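Local coordinates for protein acetyltransferase PA1377 (Pseudomonas aeruginosa, PDB 2VI7) that probably transfers an acetyl group to an amino group of a still unidentified substrate, as a member of the GNAT (GCN5-related) N-acetyltransferase family, at residues Asp115-Arg121 and Ala166-Arg170; Ala73-Gln77 and Ser86-Gly90; Ala31-Leu35 and Tyr128-Ala132; Ile89-Val93 and Glu124-Tyr128. One frame throughout, in Å; residues are numbered along the deposited sequence.

Interaction 1: residues Asp115-Arg121 and Ala166-Arg170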
loop_
_atom_site.group_PDB
_atom_site.type_symbol
_atom_site.label_atom_id
_atom_site.label_comp_id
_atom_site.label_asym_id
_atom_site.label_seq_id
_atom_site.Cartn_x
_atom_site.Cartn_y
_atom_site.Cartn_z
ATOM N N ASP A 115 1.689 17.491 -9.978
ATOM C CA ASP A 115 0.874 18.699 -9.910
ATOM C C ASP A 115 0.354 19.205 -11.240
ATOM O O ASP A 115 -0.844 19.372 -11.427
ATOM C CB ASP A 115 1.643 19.870 -9.281
ATOM C CG ASP A 115 2.122 19.595 -7.881
ATOM O OD1 ASP A 115 1.675 18.608 -7.269
ATOM O OD2 ASP A 115 2.952 20.392 -7.390
ATOM N N ASN A 116 1.272 19.452 -12.163
ATOM C CA ASN A 116 0.919 20.046 -13.439
ATOM C C ASN A 116 0.478 19.173 -14.583
ATOM O O ASN A 116 -0.117 19.667 -15.533
ATOM C CB ASN A 116 2.066 20.950 -13.878
ATOM C CG ASN A 116 2.407 21.975 -12.822
ATOM O OD1 ASN A 116 1.527 22.695 -12.343
ATOM N ND2 ASN A 116 3.676 22.041 -12.440
ATOM N N TRP A 117 0.742 17.881 -14.503
ATOM C CA TRP A 117 0.331 17.017 -15.582
ATOM C C TRP A 117 -0.686 15.986 -15.131
ATOM O O TRP A 117 -1.682 15.762 -15.813
ATOM C CB TRP A 117 1.562 16.370 -16.203
ATOM C CG TRP A 117 2.534 17.406 -16.664
ATOM C CD1 TRP A 117 3.431 18.093 -15.894
ATOM C CD2 TRP A 117 2.662 17.931 -17.990
ATOM N NE1 TRP A 117 4.110 19.011 -16.658
ATOM C CE2 TRP A 117 3.659 18.934 -17.949
ATOM C CE3 TRP A 117 2.032 17.650 -19.212
ATOM C CZ2 TRP A 117 4.042 19.659 -19.085
ATOM C CZ3 TRP A 117 2.415 18.371 -20.345
ATOM C CH2 TRP A 117 3.413 19.365 -20.270
ATOM N N MET A 118 -0.461 15.369 -13.981
ATOM C CA MET A 118 -1.405 14.372 -13.502
ATOM C C MET A 118 -2.516 15.030 -12.709
ATOM O O MET A 118 -3.604 14.470 -12.575
ATOM C CB MET A 118 -0.707 13.336 -12.619
ATOM C CG MET A 118 0.225 12.370 -13.332
ATOM S SD MET A 118 0.830 11.170 -12.143
ATOM C CE MET A 118 1.896 10.160 -13.137
ATOM N N ASN A 119 -2.230 16.218 -12.183
ATOM C CA ASN A 119 -3.185 16.981 -11.381
ATOM C C ASN A 119 -3.624 16.152 -10.165
ATOM O O ASN A 119 -4.811 16.062 -9.852
ATOM C CB ASN A 119 -4.389 17.385 -12.254
ATOM C CG ASN A 119 -5.261 18.473 -11.619
ATOM O OD1 ASN A 119 -4.757 19.433 -11.034
ATOM N ND2 ASN A 119 -6.576 18.332 -11.762
ATOM N N LEU A 120 -2.652 15.539 -9.487
ATOM C CA LEU A 120 -2.934 14.729 -8.305
ATOM C C LEU A 120 -3.189 15.647 -7.119
ATOM O O LEU A 120 -2.569 16.704 -6.998
ATOM C CB LEU A 120 -1.760 13.801 -7.982
ATOM C CG LEU A 120 -1.458 12.685 -8.976
ATOM C CD1 LEU A 120 -0.249 11.900 -8.494
ATOM C CD2 LEU A 120 -2.686 11.788 -9.130
ATOM N N ARG A 121 -4.105 15.236 -6.249
ATOM C CA ARG A 121 -4.444 16.012 -5.061
ATOM C C ARG A 121 -3.618 15.572 -3.852
ATOM O O ARG A 121 -3.432 16.330 -2.910
ATOM C CB ARG A 121 -5.927 15.831 -4.728
ATOM C CG ARG A 121 -6.422 16.600 -3.512
ATOM C CD ARG A 121 -7.784 16.061 -3.113
ATOM N NE ARG A 121 -8.440 16.799 -2.033
ATOM C CZ ARG A 121 -9.115 17.936 -2.199
ATOM N NH1 ARG A 121 -9.218 18.480 -3.406
ATOM N NH2 ARG A 121 -9.730 18.506 -1.165
ATOM N N ALA A 166 2.404 12.862 3.655
ATOM C CA ALA A 166 1.561 13.180 2.524
ATOM C C ALA A 166 1.688 14.657 2.211
ATOM O O ALA A 166 1.881 15.472 3.106
ATOM C CB ALA A 166 0.110 12.833 2.834
ATOM N N ARG A 167 1.598 14.985 0.928
ATOM C CA ARG A 167 1.655 16.361 0.466
ATOM C C ARG A 167 0.335 16.611 -0.246
ATOM O O ARG A 167 0.027 15.951 -1.230
ATOM C CB ARG A 167 2.824 16.535 -0.491
ATOM C CG ARG A 167 2.882 17.859 -1.220
ATOM C CD ARG A 167 4.106 17.834 -2.107
ATOM N NE ARG A 167 4.324 19.004 -2.956
ATOM C CZ ARG A 167 3.700 19.254 -4.102
ATOM N NH1 ARG A 167 2.776 18.431 -4.576
ATOM N NH2 ARG A 167 4.052 20.313 -4.808
ATOM N N LEU A 168 -0.453 17.549 0.273
ATOM C CA LEU A 168 -1.756 17.877 -0.310
ATOM C C LEU A 168 -1.739 19.141 -1.167
ATOM O O LEU A 168 -1.037 20.115 -0.889
ATOM C CB LEU A 168 -2.823 18.014 0.786
ATOM C CG LEU A 168 -3.237 16.741 1.523
ATOM C CD1 LEU A 168 -4.094 17.112 2.698
ATOM C CD2 LEU A 168 -3.989 15.811 0.595
ATOM N N ARG A 169 -2.546 19.105 -2.213
ATOM C CA ARG A 169 -2.654 20.188 -3.162
ATOM C C ARG A 169 -4.141 20.511 -3.325
ATOM O O ARG A 169 -4.869 19.820 -4.036
ATOM C CB ARG A 169 -2.038 19.712 -4.464
ATOM C CG ARG A 169 -1.934 20.736 -5.524
ATOM C CD ARG A 169 -1.069 20.223 -6.647
ATOM N NE ARG A 169 -1.263 21.023 -7.846
ATOM C CZ ARG A 169 -2.251 20.834 -8.712
ATOM N NH1 ARG A 169 -3.139 19.861 -8.517
ATOM N NH2 ARG A 169 -2.350 21.620 -9.773
ATOM N N ARG A 170 -4.595 21.558 -2.646
ATOM C CA ARG A 170 -6.010 21.942 -2.686
ATOM C C ARG A 170 -6.222 23.431 -2.970
ATOM O O ARG A 170 -5.991 23.839 -4.133
ATOM C CB ARG A 170 -6.674 21.564 -1.349
ATOM C CG ARG A 170 -6.389 20.120 -0.932
ATOM C CD ARG A 170 -7.094 19.707 0.349
ATOM N NE ARG A 170 -6.381 20.087 1.566
ATOM C CZ ARG A 170 -6.712 19.662 2.785
ATOM N NH1 ARG A 170 -7.747 18.838 2.946
ATOM N NH2 ARG A 170 -6.015 20.067 3.847
HETATM O O HOH W 1 0.008 23.635 -9.508
#

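Interaction 2: residues Ala73-Gln77 and Ser86-Gly90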
loop_
_atom_site.group_PDB
_atom_site.type_symbol
_atom_site.label_atom_id
_atom_site.label_comp_id
_atom_site.label_asym_id
_atom_site.label_seq_id
_atom_site.Cartn_x
_atom_site.Cartn_y
_atom_site.Cartn_z
ATOM N N ALA A 73 13.880 7.655 -8.454
ATOM C CA ALA A 73 12.639 7.897 -7.716
ATOM C C ALA A 73 11.468 7.603 -8.648
ATOM O O ALA A 73 11.589 7.740 -9.859
ATOM C CB ALA A 73 12.580 9.344 -7.228
ATOM N N SER A 74 10.342 7.193 -8.082
ATOM C CA SER A 74 9.182 6.869 -8.888
ATOM C C SER A 74 7.881 7.411 -8.311
ATOM O O SER A 74 7.716 7.508 -7.093
ATOM C CB SER A 74 9.063 5.355 -9.039
ATOM O OG SER A 74 8.817 4.754 -7.777
ATOM N N LEU A 75 6.968 7.764 -9.210
ATOM C CA LEU A 75 5.649 8.281 -8.856
ATOM C C LEU A 75 4.629 7.367 -9.517
ATOM O O LEU A 75 4.716 7.101 -10.713
ATOM C CB LEU A 75 5.465 9.709 -9.387
ATOM C CG LEU A 75 4.051 10.307 -9.270
ATOM C CD1 LEU A 75 3.631 10.386 -7.800
ATOM C CD2 LEU A 75 4.019 11.686 -9.904
ATOM N N GLU A 76 3.676 6.872 -8.737
ATOM C CA GLU A 76 2.642 5.997 -9.268
ATOM C C GLU A 76 1.233 6.384 -8.815
ATOM O O GLU A 76 0.898 6.337 -7.627
ATOM C CB GLU A 76 2.927 4.536 -8.894
ATOM C CG GLU A 76 1.770 3.601 -9.208
ATOM C CD GLU A 76 2.100 2.148 -8.956
ATOM O OE1 GLU A 76 2.985 1.878 -8.121
ATOM O OE2 GLU A 76 1.462 1.272 -9.582
ATOM N N GLN A 77 0.415 6.782 -9.782
ATOM C CA GLN A 77 -0.961 7.151 -9.508
ATOM C C GLN A 77 -1.646 5.871 -9.072
ATOM O O GLN A 77 -1.494 4.832 -9.715
ATOM C CB GLN A 77 -1.627 7.694 -10.770
ATOM C CG GLN A 77 -3.100 7.996 -10.598
ATOM C CD GLN A 77 -3.720 8.522 -11.864
ATOM O OE1 GLN A 77 -3.587 7.914 -12.928
ATOM N NE2 GLN A 77 -4.405 9.652 -11.766
ATOM N N SER A 86 -4.721 10.284 -5.904
ATOM C CA SER A 86 -3.457 10.228 -5.171
ATOM C C SER A 86 -2.396 9.432 -5.908
ATOM O O SER A 86 -2.684 8.696 -6.849
ATOM C CB SER A 86 -3.655 9.597 -3.792
ATOM O OG SER A 86 -3.883 8.205 -3.915
ATOM N N GLY A 87 -1.161 9.598 -5.461
ATOM C CA GLY A 87 -0.045 8.904 -6.061
ATOM C C GLY A 87 0.931 8.603 -4.949
ATOM O O GLY A 87 0.868 9.223 -3.887
ATOM N N SER A 88 1.829 7.653 -5.176
ATOM C CA SER A 88 2.808 7.293 -4.163
ATOM C C SER A 88 4.215 7.295 -4.707
ATOM O O SER A 88 4.439 6.956 -5.858
ATOM C CB SER A 88 2.506 5.906 -3.604
ATOM O OG SER A 88 3.528 5.492 -2.708
ATOM N N ILE A 89 5.163 7.699 -3.874
ATOM C CA ILE A 89 6.560 7.688 -4.276
ATOM C C ILE A 89 7.312 6.713 -3.354
ATOM O O ILE A 89 8.527 6.791 -3.214
ATOM C CB ILE A 89 7.219 9.107 -4.217
ATOM C CG1 ILE A 89 7.265 9.624 -2.780
ATOM C CG2 ILE A 89 6.455 10.073 -5.115
ATOM C CD1 ILE A 89 8.071 10.898 -2.618
ATOM N N GLY A 90 6.564 5.796 -2.736
ATOM C CA GLY A 90 7.131 4.788 -1.853
ATOM C C GLY A 90 7.995 5.309 -0.725
ATOM O O GLY A 90 7.586 6.213 -0.005
HETATM O O HOH W 2 10.472 7.000 -5.151
HETATM O O HOH W 3 6.089 4.611 -6.340
#

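Interaction 3: residues Ala31-Leu35 and Tyr128-Ala132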
loop_
_atom_site.group_PDB
_atom_site.type_symbol
_atom_site.label_atom_id
_atom_site.label_comp_id
_atom_site.label_asym_id
_atom_site.label_seq_id
_atom_site.Cartn_x
_atom_site.Cartn_y
_atom_site.Cartn_z
ATOM N N ALA A 31 20.425 1.167 -0.658
ATOM C CA ALA A 31 19.377 0.176 -0.474
ATOM C C ALA A 31 18.767 0.165 0.925
ATOM O O ALA A 31 17.567 -0.055 1.074
ATOM C CB ALA A 31 19.914 -1.214 -0.813
ATOM N N ARG A 32 19.570 0.424 1.952
ATOM C CA ARG A 32 19.046 0.367 3.311
ATOM C C ARG A 32 18.084 1.472 3.697
ATOM O O ARG A 32 17.305 1.298 4.623
ATOM C CB ARG A 32 20.186 0.290 4.331
ATOM C CG ARG A 32 20.998 1.542 4.477
ATOM C CD ARG A 32 22.119 1.359 5.489
ATOM N NE ARG A 32 21.661 1.445 6.876
ATOM C CZ ARG A 32 21.239 2.567 7.464
ATOM N NH1 ARG A 32 21.206 3.709 6.786
ATOM N NH2 ARG A 32 20.874 2.557 8.744
ATOM N N GLN A 33 18.116 2.598 2.991
ATOM C CA GLN A 33 17.212 3.699 3.318
ATOM C C GLN A 33 15.876 3.647 2.560
ATOM O O GLN A 33 15.036 4.548 2.682
ATOM C CB GLN A 33 17.916 5.044 3.110
ATOM C CG GLN A 33 19.106 5.256 4.051
ATOM C CD GLN A 33 18.703 5.429 5.523
ATOM O OE1 GLN A 33 17.812 4.747 6.029
ATOM N NE2 GLN A 33 19.380 6.338 6.216
ATOM N N VAL A 34 15.697 2.581 1.782
ATOM C CA VAL A 34 14.464 2.327 1.038
ATOM C C VAL A 34 14.065 0.886 1.396
ATOM O O VAL A 34 14.368 0.427 2.503
ATOM C CB VAL A 34 14.648 2.513 -0.515
ATOM C CG1 VAL A 34 14.788 3.993 -0.841
ATOM C CG2 VAL A 34 15.873 1.779 -1.017
ATOM N N LEU A 35 13.390 0.174 0.500
ATOM C CA LEU A 35 12.983 -1.203 0.795
ATOM C C LEU A 35 13.573 -2.220 -0.175
ATOM O O LEU A 35 13.183 -3.388 -0.174
ATOM C CB LEU A 35 11.455 -1.321 0.801
ATOM C CG LEU A 35 10.689 -0.710 1.977
ATOM C CD1 LEU A 35 9.188 -0.691 1.702
ATOM C CD2 LEU A 35 11.003 -1.509 3.214
ATOM N N TYR A 128 12.105 6.466 6.932
ATOM C CA TYR A 128 12.555 5.993 8.237
ATOM C C TYR A 128 12.646 7.147 9.222
ATOM O O TYR A 128 13.210 8.182 8.901
ATOM C CB TYR A 128 13.897 5.301 8.071
ATOM C CG TYR A 128 13.757 4.010 7.291
ATOM C CD1 TYR A 128 14.540 3.751 6.169
ATOM C CD2 TYR A 128 12.813 3.047 7.668
ATOM C CE1 TYR A 128 14.389 2.561 5.439
ATOM C CE2 TYR A 128 12.652 1.861 6.941
ATOM C CZ TYR A 128 13.444 1.625 5.830
ATOM O OH TYR A 128 13.296 0.459 5.107
ATOM N N THR A 129 12.093 6.965 10.421
ATOM C CA THR A 129 12.071 8.023 11.437
ATOM C C THR A 129 13.399 8.675 11.810
ATOM O O THR A 129 13.414 9.812 12.294
ATOM C CB THR A 129 11.421 7.549 12.756
ATOM O OG1 THR A 129 12.173 6.459 13.297
ATOM C CG2 THR A 129 9.997 7.125 12.524
ATOM N N ASP A 130 14.511 7.985 11.583
ATOM C CA ASP A 130 15.817 8.543 11.933
ATOM C C ASP A 130 16.607 9.075 10.737
ATOM O O ASP A 130 17.783 9.426 10.875
ATOM C CB ASP A 130 16.642 7.491 12.685
ATOM C CG ASP A 130 17.030 6.303 11.812
ATOM O OD1 ASP A 130 16.518 6.193 10.676
ATOM O OD2 ASP A 130 17.851 5.470 12.270
ATOM N N ASN A 131 15.970 9.138 9.565
ATOM C CA ASN A 131 16.627 9.649 8.357
ATOM C C ASN A 131 16.327 11.145 8.253
ATOM O O ASN A 131 15.416 11.554 7.542
ATOM C CB ASN A 131 16.101 8.921 7.117
ATOM C CG ASN A 131 16.921 9.216 5.865
ATOM O OD1 ASN A 131 17.801 10.081 5.861
ATOM N ND2 ASN A 131 16.626 8.495 4.786
ATOM N N ALA A 132 17.116 11.941 8.973
ATOM C CA ALA A 132 16.959 13.389 9.023
ATOM C C ALA A 132 17.062 14.120 7.688
ATOM O O ALA A 132 16.189 14.919 7.350
ATOM C CB ALA A 132 17.939 13.975 10.020
HETATM O O HOH W 4 14.205 6.700 4.497
#

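Interaction 4: residues Ile89-Val93 and Glu124-Tyr128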
loop_
_atom_site.group_PDB
_atom_site.type_symbol
_atom_site.label_atom_id
_atom_site.label_comp_id
_atom_site.label_asym_id
_atom_site.label_seq_id
_atom_site.Cartn_x
_atom_site.Cartn_y
_atom_site.Cartn_z
ATOM N N ILE A 89 5.163 7.699 -3.874
ATOM C CA ILE A 89 6.560 7.688 -4.276
ATOM C C ILE A 89 7.312 6.713 -3.354
ATOM O O ILE A 89 8.527 6.791 -3.214
ATOM C CB ILE A 89 7.219 9.107 -4.217
ATOM C CG1 ILE A 89 7.265 9.624 -2.780
ATOM C CG2 ILE A 89 6.455 10.073 -5.115
ATOM C CD1 ILE A 89 8.071 10.898 -2.618
ATOM N N GLY A 90 6.564 5.796 -2.736
ATOM C CA GLY A 90 7.131 4.788 -1.853
ATOM C C GLY A 90 7.995 5.309 -0.725
ATOM O O GLY A 90 7.586 6.213 -0.005
ATOM N N MET A 91 9.179 4.724 -0.553
ATOM C CA MET A 91 10.113 5.145 0.498
ATOM C C MET A 91 10.835 6.405 0.029
ATOM O O MET A 91 11.767 6.907 0.671
ATOM C CB MET A 91 11.126 4.039 0.798
ATOM C CG MET A 91 10.567 2.848 1.558
ATOM S SD MET A 91 10.286 3.158 3.315
ATOM C CE MET A 91 11.739 4.081 3.774
ATOM N N GLY A 92 10.389 6.900 -1.119
ATOM C CA GLY A 92 10.945 8.113 -1.675
ATOM C C GLY A 92 12.121 8.028 -2.625
ATOM O O GLY A 92 12.241 7.138 -3.467
ATOM N N VAL A 93 13.003 8.999 -2.447
ATOM C CA VAL A 93 14.190 9.202 -3.249
ATOM C C VAL A 93 15.386 8.299 -2.858
ATOM O O VAL A 93 15.782 8.242 -1.689
ATOM C CB VAL A 93 14.533 10.724 -3.152
ATOM C CG1 VAL A 93 15.824 10.951 -2.446
ATOM C CG2 VAL A 93 14.545 11.351 -4.501
ATOM N N GLU A 124 1.833 10.493 -1.525
ATOM C CA GLU A 124 2.203 9.788 -0.304
ATOM C C GLU A 124 3.592 9.162 -0.318
ATOM O O GLU A 124 4.104 8.765 -1.361
ATOM C CB GLU A 124 1.164 8.700 -0.048
ATOM C CG GLU A 124 -0.248 9.137 -0.407
ATOM C CD GLU A 124 -1.203 7.975 -0.586
ATOM O OE1 GLU A 124 -0.769 6.934 -1.120
ATOM O OE2 GLU A 124 -2.391 8.106 -0.213
ATOM N N LEU A 125 4.198 9.073 0.860
ATOM C CA LEU A 125 5.521 8.480 1.000
ATOM C C LEU A 125 5.732 8.010 2.428
ATOM O O LEU A 125 4.956 8.339 3.318
ATOM C CB LEU A 125 6.613 9.497 0.630
ATOM C CG LEU A 125 6.907 10.690 1.556
ATOM C CD1 LEU A 125 7.569 10.227 2.841
ATOM C CD2 LEU A 125 7.833 11.654 0.834
ATOM N N THR A 126 6.775 7.216 2.638
ATOM C CA THR A 126 7.114 6.745 3.975
ATOM C C THR A 126 8.610 6.971 4.032
ATOM O O THR A 126 9.284 6.908 3.015
ATOM C CB THR A 126 6.808 5.230 4.190
ATOM O OG1 THR A 126 7.500 4.454 3.206
ATOM C CG2 THR A 126 5.313 4.956 4.120
ATOM N N VAL A 127 9.119 7.269 5.215
ATOM C CA VAL A 127 10.543 7.516 5.390
ATOM C C VAL A 127 10.924 7.052 6.796
ATOM O O VAL A 127 10.151 7.192 7.747
ATOM C CB VAL A 127 10.876 9.048 5.174
ATOM C CG1 VAL A 127 9.974 9.913 6.000
ATOM C CG2 VAL A 127 12.272 9.360 5.593
ATOM N N TYR A 128 12.105 6.466 6.932
ATOM C CA TYR A 128 12.555 5.993 8.237
ATOM C C TYR A 128 12.646 7.147 9.222
ATOM O O TYR A 128 13.210 8.182 8.901
ATOM C CB TYR A 128 13.897 5.301 8.071
ATOM C CG TYR A 128 13.757 4.010 7.291
ATOM C CD1 TYR A 128 14.540 3.751 6.169
ATOM C CD2 TYR A 128 12.813 3.047 7.668
ATOM C CE1 TYR A 128 14.389 2.561 5.439
ATOM C CE2 TYR A 128 12.652 1.861 6.941
ATOM C CZ TYR A 128 13.444 1.625 5.830
ATOM O OH TYR A 128 13.296 0.459 5.107
#

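Interaction 1: residues Asp115-Arg121 and Ala166-Arg170
R169, R121 and D115 bury the most surface in this contact, between the end of helix 102-117 with the loop after it and the C-terminal end of strand 158-168. R169 lies extended across the helix end. Its NH1 donates to N119 OD1 at 3.0 Å, while its NH2 reaches a water whose weaker second bond goes to N116 OD1. N119 suits its place because asparagine tolerates the positive phi with which the chain leaves the helix. D115 turns its carboxylate toward the arginines and pairs end-on with R167, whose NH1 donates to D115 OD1 at 2.9 Å and NH2 to D115 OD2 at 2.8 Å. The link from D115 OD1 to R169 NE is long, 3.8 Å, and purely electrostatic, since the oxygen lies well off the guanidinium plane. One acid thus serves two bases in a salt-bridge network. R121 contributes its backbone carbonyl and its guanidinium: its O accepts from R169 N at 3.0 Å and receives a CA-H...O contact from L168 CA at 3.5 Å, and R170 CD lies over one guanidinium face, 3.3 Å from R121 NH2. R121 NH2 also comes within 4.6 Å of R170 NH1, a repulsion offset by D151 of the second subunit, which forms salt bridges with both arginines. The arrangement is a solvent-facing salt-bridge network at the edge of the GNAT fold, tying a helix terminus to the antiparallel partner of strand 122-128 beside the subunit interface.

Interaction 2: residues Ala73-Gln77 and Ser86-Gly90
This is an antiparallel beta pairing inside the hairpin of strands 68-77 and 86-95, near the middle of the mixed GNAT sheet. E76 and S88 form a hydrogen-bonded pair, with E76 N to S88 O at 3.0 Å and S88 N to E76 O at 2.9 Å. Q77 and G87 follow as a non-hydrogen-bonded pair, their CA atoms only 4.0 Å apart. Glycine fits here because a CB on G87 would crowd L75 CD1. On the face covered by helix 102-117, L75 CD1 meets I89 CG2 at 3.9 Å, two branched apolar chains suited to a buried layer. E76 and S88 point to the other face, where E76 forms a salt bridge with R57. Past the E76-S88 pair, toward S74 and I89, water takes over: one water accepts from S74 N and donates to I89 O, another joins S74 OG to S88 O, and S88 OG accepts from G90 N at 3.1 Å in an ST turn. Direct backbone bonding therefore gives way to water-mediated bonding where strand 86-95 leaves regular beta geometry.

Interaction 3: residues Ala31-Leu35 and Tyr128-Ala132
Two type I beta turns face each other here, A31 to V34 at the end of helix 28-31 and Y128 to N131 at the end of strand 122-128. The first is closed by a weak hydrogen bond from V34 N to A31 O at 3.3 Å, the second by N131 N to Y128 O at 3.0 Å. N131 then occupies the N-cap position of helix 132-140, a place that suits asparagine. Y128 spans the gap, its CA-to-CB bond directed toward the other turn. Its OH donates to V34 O at 2.8 Å, and its ring edge lies against the Q33 backbone, with Y128 CE1 3.4 Å from Q33 C. A long, rigid phenol suits this role, since its ring fills apolar space while the hydroxyl satisfies a carbonyl; L35 CD2 packs 3.6 Å from Y128 OH. A water bridge completes the junction: one water donates to Q33 O at 2.9 Å and accepts from Y128 N at 3.2 Å and N131 ND2 at 3.0 Å. The side chain of Q33 folds back beside N131, with Q33 CD 3.8 Å from N131 ND2, and its OE1 is engaged by R155, which also makes a cation-pi contact with Y128. R82 of the second subunit hydrogen-bonds to the carbonyls of A31 and R32. With few apolar contacts between them, the two turns are held chiefly by polar groups that satisfy main-chain atoms left without strand or helix partners.

Interaction 4: residues Ile89-Val93 and Glu124-Tyr128
Two neighbouring parallel segments part company here because one of them turns sharply: I89 to G92 is a type II' beta turn, closed by G92 N to I89 O at 2.8 Å, which interrupts strand 86-95 while strand 124-128 runs straight on. Glycine suits both of its places in the turn, G90 for its positive phi and G92 because a CB would be jammed against the preceding carbonyl. Only two backbone hydrogen bonds join the segments, from I89 N to E124 O and from T126 N to G90 O, both 2.9 Å. CA-H...O contacts accompany them, from L125 CA to G90 O and from M91 CA to T126 O, each 3.2 Å. M91 buries the most surface. Its flexible thioether lets CE settle over the face of Y128, 3.6 Å from the ring centroid, a CH-pi contact, while SD lies obliquely 4.7 Å from that centroid in a Met-aromatic contact and 3.1 Å from T126 OG1. I89 CG1 packs on L125 CB at 3.5 Å, continuing the apolar layer. The two strands belong to the beta-alpha-beta unit that crosses over through helix 102-117. In GNAT enzymes this is where a bulged strand splays from its parallel neighbour, opening the cleft that accommodates acetyl-coenzyme A; the break at G90 to G92 is consistent with that bulge.

Interactions 2 and 4 share I89 and G90, so strand 86-95 is paired antiparallel on one side and parallel on the other, and G87 O to E124 N, 2.9 Å, is a probable hydrogen bond between them. Interaction 3 shares Y128 with interaction 4, and Q33 O lies 3.5 Å from M91 CE; their centres are about 9 Å apart. Interaction 1 lies at the opposite end of strand 122-128, its centre about 24 Å from that of interaction 3, but L120 CD1 packs 3.9 Å from G87 CA of interaction 2. Bound glycerol, probably from crystallisation, comes within about 3 Å of the M91 side chain and of the V34 side chain, and could mark a pocket near the strand split.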